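Local coordinates for holo-[acyl-carrier-protein] synthase (PDB 5SUV) that belongs to the 4'-phosphopantetheinyl transferase superfamily and binds coenzyme A as a three-chain assembly, at residues I31-E36 against E88-P93; Y49-F54 against D116-F121. All coordinates share one frame; numbering follows the deposited sequence.

Contact 1. Residues I31-E36 against E88-P93; sequences ILTPEE and EFFYGP
A capping box at the start of helix 34-39 meets the strand 87-91 of a two-stranded antiparallel sheet, and the ring of Phe90 makes the whole contact from the strand side. Its leading atoms CE1 and CZ abut Thr33 and Glu35, with Glu36 CG a more distant neighbour. Glu35 OE1 lies at the ring edge, in its plane, 3.7 Å from Phe90 CE1, with the carboxylate turned 84° to the ring; Glu35 CB packs against Phe90 CZ. Thr33 OG1 sits obliquely to the ring, 3.8 Å from Phe90 CZ.

The cap itself is reciprocal: Glu36 N donates to Thr33 OG1 at 3.2 Å and almost straight (177°), while Thr33 N donates to Glu36 OE1 at 3.0 Å. The threonine hydroxyl then gives its own proton to Glu35 OE1, 2.8 Å away; the bend of the glutamate chain at chi2 (82°) turns the carboxylate back toward the hydroxyl. Glu36 OE1 also pairs with Lys57, and its OE2 accepts from Ile79 N in strand 77-81, the partner of strand 87-91.

Thus the threonine oxygen both accepts and donates, and the carboxylate it holds approaches the ring edge in a way consistent with weak attraction to a slightly positive rim.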
# COMPACT_ATOMS: atom_id res chain seq x y z
N ILE A 31 -10.65 13.84 -15.40
CA ILE A 31 -10.39 12.87 -14.34
C ILE A 31 -11.60 12.66 -13.45
O ILE A 31 -11.82 11.56 -12.94
CB ILE A 31 -9.19 13.32 -13.49
CG1 ILE A 31 -7.97 13.53 -14.38
CG2 ILE A 31 -8.90 12.30 -12.40
CD1 ILE A 31 -7.62 12.38 -15.24
N LEU A 32 -12.39 13.71 -13.23
CA LEU A 32 -13.50 13.64 -12.30
C LEU A 32 -14.76 13.16 -13.00
O LEU A 32 -14.97 13.44 -14.19
CB LEU A 32 -13.77 15.00 -11.67
CG LEU A 32 -12.59 15.63 -10.94
CD1 LEU A 32 -13.02 16.96 -10.37
CD2 LEU A 32 -12.07 14.69 -9.84
N THR A 33 -15.61 12.46 -12.26
CA THR A 33 -16.93 12.10 -12.78
C THR A 33 -17.82 13.34 -12.81
O THR A 33 -17.58 14.30 -12.08
CB THR A 33 -17.61 11.02 -11.93
OG1 THR A 33 -18.04 11.57 -10.68
CG2 THR A 33 -16.68 9.86 -11.66
N PRO A 34 -18.88 13.32 -13.62
CA PRO A 34 -19.83 14.44 -13.60
C PRO A 34 -20.28 14.82 -12.20
O PRO A 34 -20.45 16.01 -11.91
CB PRO A 34 -21.00 13.92 -14.44
CG PRO A 34 -20.40 12.90 -15.33
CD PRO A 34 -19.29 12.26 -14.56
N GLU A 35 -20.44 13.84 -11.31
CA GLU A 35 -20.86 14.14 -9.94
C GLU A 35 -19.77 14.88 -9.18
O GLU A 35 -20.02 15.92 -8.56
CB GLU A 35 -21.21 12.84 -9.21
CG GLU A 35 -22.37 12.05 -9.82
CD GLU A 35 -21.96 11.18 -11.00
OE1 GLU A 35 -20.75 11.06 -11.28
OE2 GLU A 35 -22.87 10.63 -11.66
N GLU A 36 -18.55 14.35 -9.22
CA GLU A 36 -17.44 15.01 -8.55
C GLU A 36 -17.19 16.39 -9.13
O GLU A 36 -16.78 17.31 -8.42
CB GLU A 36 -16.18 14.16 -8.65
CG GLU A 36 -16.23 12.87 -7.88
CD GLU A 36 -15.10 11.95 -8.28
OE1 GLU A 36 -14.66 12.01 -9.44
OE2 GLU A 36 -14.67 11.16 -7.43
N GLU A 88 -14.91 5.53 -0.10
CA GLU A 88 -15.53 4.40 -0.78
C GLU A 88 -15.86 4.80 -2.22
O GLU A 88 -16.04 5.98 -2.53
CB GLU A 88 -16.78 3.92 -0.03
CG GLU A 88 -17.82 4.99 0.18
CD GLU A 88 -18.92 4.57 1.15
OE1 GLU A 88 -18.72 3.59 1.90
OE2 GLU A 88 -19.98 5.22 1.15
N PHE A 89 -15.96 3.79 -3.08
CA PHE A 89 -16.23 4.01 -4.50
C PHE A 89 -17.72 4.03 -4.80
O PHE A 89 -18.49 3.31 -4.17
CB PHE A 89 -15.58 2.92 -5.34
CG PHE A 89 -14.09 2.97 -5.39
CD1 PHE A 89 -13.44 4.01 -6.04
CD2 PHE A 89 -13.33 1.98 -4.79
CE1 PHE A 89 -12.06 4.05 -6.09
CE2 PHE A 89 -11.94 2.01 -4.84
CZ PHE A 89 -11.31 3.04 -5.49
N PHE A 90 -18.10 4.86 -5.77
CA PHE A 90 -19.39 4.75 -6.43
C PHE A 90 -19.12 4.72 -7.93
O PHE A 90 -18.05 5.13 -8.39
CB PHE A 90 -20.34 5.89 -6.03
CG PHE A 90 -19.99 7.22 -6.61
CD1 PHE A 90 -20.43 7.57 -7.88
CD2 PHE A 90 -19.26 8.15 -5.87
CE1 PHE A 90 -20.12 8.81 -8.41
CE2 PHE A 90 -18.96 9.39 -6.40
CZ PHE A 90 -19.38 9.71 -7.67
N TYR A 91 -20.06 4.16 -8.70
CA TYR A 91 -19.77 3.78 -10.07
C TYR A 91 -20.81 4.34 -11.02
O TYR A 91 -21.99 4.43 -10.69
CB TYR A 91 -19.74 2.26 -10.23
CG TYR A 91 -18.86 1.60 -9.23
CD1 TYR A 91 -17.50 1.84 -9.25
CD2 TYR A 91 -19.37 0.75 -8.27
CE1 TYR A 91 -16.67 1.25 -8.33
CE2 TYR A 91 -18.52 0.14 -7.35
CZ TYR A 91 -17.19 0.40 -7.38
OH TYR A 91 -16.34 -0.20 -6.47
N GLY A 92 -20.33 4.71 -12.20
CA GLY A 92 -21.21 4.98 -13.32
C GLY A 92 -21.87 3.68 -13.73
O GLY A 92 -21.33 2.60 -13.52
N PRO A 93 -23.06 3.76 -14.33
CA PRO A 93 -23.85 2.54 -14.53
C PRO A 93 -23.13 1.49 -15.37
O PRO A 93 -23.28 0.28 -15.11
CB PRO A 93 -25.13 3.07 -15.21
CG PRO A 93 -24.78 4.41 -15.73
CD PRO A 93 -23.73 4.97 -14.82

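Contact 2. Residues Y49-F54 against D116-F121; sequences YLAKRF and DTVLAF. With COA (coenzyme A), chain F.
Helix 46-63 lies over one side of the antiparallel sheet 3-12, 117-125, 106-114, and comes nearest its central strand where the CA atoms of Lys52 and Val118 are 6.4 Å apart. Within the segment 49-54 the helix keeps its regular bonding, Phe54 N to Leu50 O at 2.8 Å being one example. The segments meet by packing of Val118 against the helix, with no bond between the backbones.

Val118 uses both of its methyls. With CG1 anti to its backbone N (chi1 179°), the isopropyl group straddles two successive helix residues: CG2 touches Ala51 CB at 3.8 Å, and CG1 rests 3.9 Å from Lys52 CG and equally near Lys52 CA. The small alanine side chain is consistent with the close approach. Leu13 of helix 13-23 also packs on it. Leu119, pointing away from the helix, meets Leu119 of the second and third subunits, so the strand has the helix on one side and the subunit interface on the other.

From the valine, which it crosses at about a right angle, the Lys52 chain runs extended beyond CG into the coenzyme A pocket. There NZ donates to O3B of the coenzyme A, 2.9 Å away, a bond made less certain because NZ is modelled too close to another oxygen, O7A, of the same phosphate group. His81 and Ser112, with Lys62 and Ile68 of the second subunit, also hydrogen-bond this ligand, which places the site between two chains.

One lysine therefore divides its work: the aliphatic root belongs to the apolar layer between helix and sheet, while the ammonium end, if charged as expected, would offset the negative charge of the phosphate group.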
# COMPACT_ATOMS: atom_id res chain seq x y z
N TYR A 49 -7.59 17.47 -3.57
CA TYR A 49 -8.80 16.79 -4.02
C TYR A 49 -8.54 16.03 -5.32
O TYR A 49 -8.79 14.82 -5.40
CB TYR A 49 -9.91 17.82 -4.19
CG TYR A 49 -11.25 17.25 -4.60
CD1 TYR A 49 -11.54 17.00 -5.94
CD2 TYR A 49 -12.23 16.99 -3.66
CE1 TYR A 49 -12.76 16.49 -6.32
CE2 TYR A 49 -13.47 16.48 -4.04
CZ TYR A 49 -13.73 16.23 -5.37
OH TYR A 49 -14.95 15.72 -5.76
N LEU A 50 -8.03 16.72 -6.34
CA LEU A 50 -7.73 16.05 -7.61
C LEU A 50 -6.71 14.94 -7.41
O LEU A 50 -6.82 13.88 -8.03
CB LEU A 50 -7.21 17.05 -8.63
CG LEU A 50 -8.20 17.91 -9.40
CD1 LEU A 50 -7.45 18.92 -10.25
CD2 LEU A 50 -9.07 17.04 -10.27
N ALA A 51 -5.69 15.17 -6.58
CA ALA A 51 -4.65 14.17 -6.39
C ALA A 51 -5.23 12.88 -5.82
O ALA A 51 -4.90 11.78 -6.29
CB ALA A 51 -3.55 14.72 -5.47
N LYS A 52 -6.07 12.99 -4.79
CA LYS A 52 -6.66 11.80 -4.17
C LYS A 52 -7.55 11.05 -5.15
O LYS A 52 -7.51 9.82 -5.23
CB LYS A 52 -7.46 12.20 -2.93
CG LYS A 52 -6.59 12.57 -1.72
CD LYS A 52 -7.40 12.83 -0.47
CE LYS A 52 -6.49 13.18 0.71
NZ LYS A 52 -7.25 13.59 1.92
N ARG A 53 -8.37 11.78 -5.91
CA ARG A 53 -9.22 11.13 -6.89
C ARG A 53 -8.38 10.45 -7.97
O ARG A 53 -8.64 9.30 -8.33
CB ARG A 53 -10.19 12.14 -7.52
CG ARG A 53 -11.13 12.84 -6.54
CD ARG A 53 -11.77 11.87 -5.58
NE ARG A 53 -12.96 12.41 -4.91
CZ ARG A 53 -12.94 13.24 -3.87
NH1 ARG A 53 -11.78 13.66 -3.37
NH2 ARG A 53 -14.07 13.65 -3.34
N PHE A 54 -7.35 11.13 -8.46
CA PHE A 54 -6.49 10.55 -9.49
C PHE A 54 -5.84 9.27 -8.98
O PHE A 54 -5.85 8.24 -9.66
CB PHE A 54 -5.45 11.59 -9.92
CG PHE A 54 -4.65 11.19 -11.12
CD1 PHE A 54 -5.24 11.05 -12.35
CD2 PHE A 54 -3.29 10.95 -11.00
CE1 PHE A 54 -4.49 10.68 -13.46
CE2 PHE A 54 -2.54 10.58 -12.10
CZ PHE A 54 -3.15 10.46 -13.34
N ASP A 116 4.19 16.00 -0.14
CA ASP A 116 3.85 16.03 -1.54
C ASP A 116 3.25 14.73 -2.05
O ASP A 116 2.80 14.69 -3.19
CB ASP A 116 5.11 16.33 -2.36
CG ASP A 116 4.81 16.54 -3.83
OD1 ASP A 116 3.99 17.42 -4.14
OD2 ASP A 116 5.39 15.82 -4.67
N THR A 117 3.24 13.68 -1.24
CA THR A 117 2.91 12.34 -1.71
C THR A 117 1.48 11.99 -1.32
O THR A 117 1.12 12.05 -0.14
CB THR A 117 3.88 11.31 -1.14
OG1 THR A 117 5.21 11.62 -1.57
CG2 THR A 117 3.54 9.92 -1.60
N VAL A 118 0.67 11.63 -2.31
CA VAL A 118 -0.65 11.05 -2.07
C VAL A 118 -0.59 9.59 -2.44
O VAL A 118 -0.00 9.22 -3.47
CB VAL A 118 -1.75 11.77 -2.86
CG1 VAL A 118 -3.10 11.12 -2.60
CG2 VAL A 118 -1.80 13.22 -2.48
N LEU A 119 -1.16 8.75 -1.60
CA LEU A 119 -1.09 7.31 -1.76
C LEU A 119 -2.49 6.71 -1.73
O LEU A 119 -3.32 7.10 -0.91
CB LEU A 119 -0.23 6.72 -0.65
CG LEU A 119 -0.12 5.22 -0.48
CD1 LEU A 119 0.40 4.62 -1.75
CD2 LEU A 119 0.82 4.96 0.69
N ALA A 120 -2.74 5.74 -2.61
CA ALA A 120 -3.99 4.98 -2.64
C ALA A 120 -3.70 3.49 -2.71
O ALA A 120 -2.80 3.05 -3.44
CB ALA A 120 -4.88 5.40 -3.83
N PHE A 121 -4.46 2.72 -1.95
CA PHE A 121 -4.47 1.26 -2.01
C PHE A 121 -5.90 0.79 -2.24
O PHE A 121 -6.83 1.31 -1.63
CB PHE A 121 -3.96 0.62 -0.71
CG PHE A 121 -2.47 0.61 -0.56
CD1 PHE A 121 -1.78 1.76 -0.23
CD2 PHE A 121 -1.76 -0.57 -0.71
CE1 PHE A 121 -0.41 1.74 -0.07
CE2 PHE A 121 -0.39 -0.60 -0.55
CZ PHE A 121 0.29 0.56 -0.23
N1A COA F . -11.90 5.27 8.11
C2A COA F . -11.05 5.06 7.10
N3A COA F . -10.39 5.97 6.43
C4A COA F . -10.63 7.30 6.83
C5A COA F . -11.52 7.69 7.87
C6A COA F . -12.13 6.60 8.48
N6A COA F . -12.97 6.83 9.47
N7A COA F . -11.55 8.94 8.05
C8A COA F . -10.73 9.39 7.14
N9A COA F . -10.14 8.44 6.38
C1B COA F . -9.23 8.63 5.32
C2B COA F . -9.86 9.60 4.19
O2B COA F . -9.72 9.11 2.91
C3B COA F . -8.94 10.80 4.39
O3B COA F . -8.69 11.48 3.27
P3B COA F . -10.16 12.05 2.42
O7A COA F . -9.48 13.10 1.78
O8A COA F . -10.52 10.89 1.59
O9A COA F . -11.02 12.32 3.57
C4B COA F . -7.68 10.04 4.84
O4B COA F . -8.14 9.22 5.84
C5B COA F . -6.62 10.96 5.37
O5B COA F . -5.46 10.15 5.57
P1A COA F . -4.41 10.77 6.57
O1A COA F . -3.96 12.11 6.11
O2A COA F . -3.50 9.68 7.01
O3A COA F . -5.38 11.20 7.80
P2A COA F . -4.68 11.88 8.99
O4A COA F . -3.47 11.24 9.37
O5A COA F . -4.75 13.39 8.98
O6A COA F . -5.74 11.46 10.18
CBP COA F . -6.90 9.64 11.10
CCP COA F . -5.74 10.09 10.27
CDP COA F . -8.05 9.67 10.22
CEP COA F . -6.70 8.22 11.54
CAP COA F . -7.15 10.52 12.36
OAP COA F . -8.17 10.01 13.13
C9P COA F . -5.95 10.62 13.32
O9P COA F . -5.75 9.70 14.10
N8P COA F . -5.14 11.80 13.32
C7P COA F . -3.95 11.98 14.22
C6P COA F . -4.11 11.28 15.55
C5P COA F . -3.52 12.11 16.68
O5P COA F . -4.10 12.25 17.71
N4P COA F . -2.28 12.71 16.51
C3P COA F . -1.72 13.52 17.60
C2P COA F . -0.88 12.70 18.55
S1P COA F . -1.75 12.39 20.14

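How the contacts relate
Helix 46-63 supplies segment 49-54 of contact 2 and supports segment 31-36 of contact 1; the contact centres are 15 Å apart, on opposite sides of the centre of the chain. The segments alternate along the sequence, and 31-36 packs directly against 49-54: Leu32 CD2 meets Leu50 CD2 at 3.8 Å, and Ile31 CG2 meets Phe54 CD1 at 3.9 Å. Glu36 OE2 and Arg53 NE, 3.3 Å apart, add a long, weak ion pair. The helix thus faces the capped turn of contact 1 with one side and the sheet of contact 2 with another. Segment 31-36 holds Ile31, which lines one coenzyme A pocket, and Lys52 of contact 2 lines another, while the side chain of Glu36 stays about 10 Å from a bound coenzyme A.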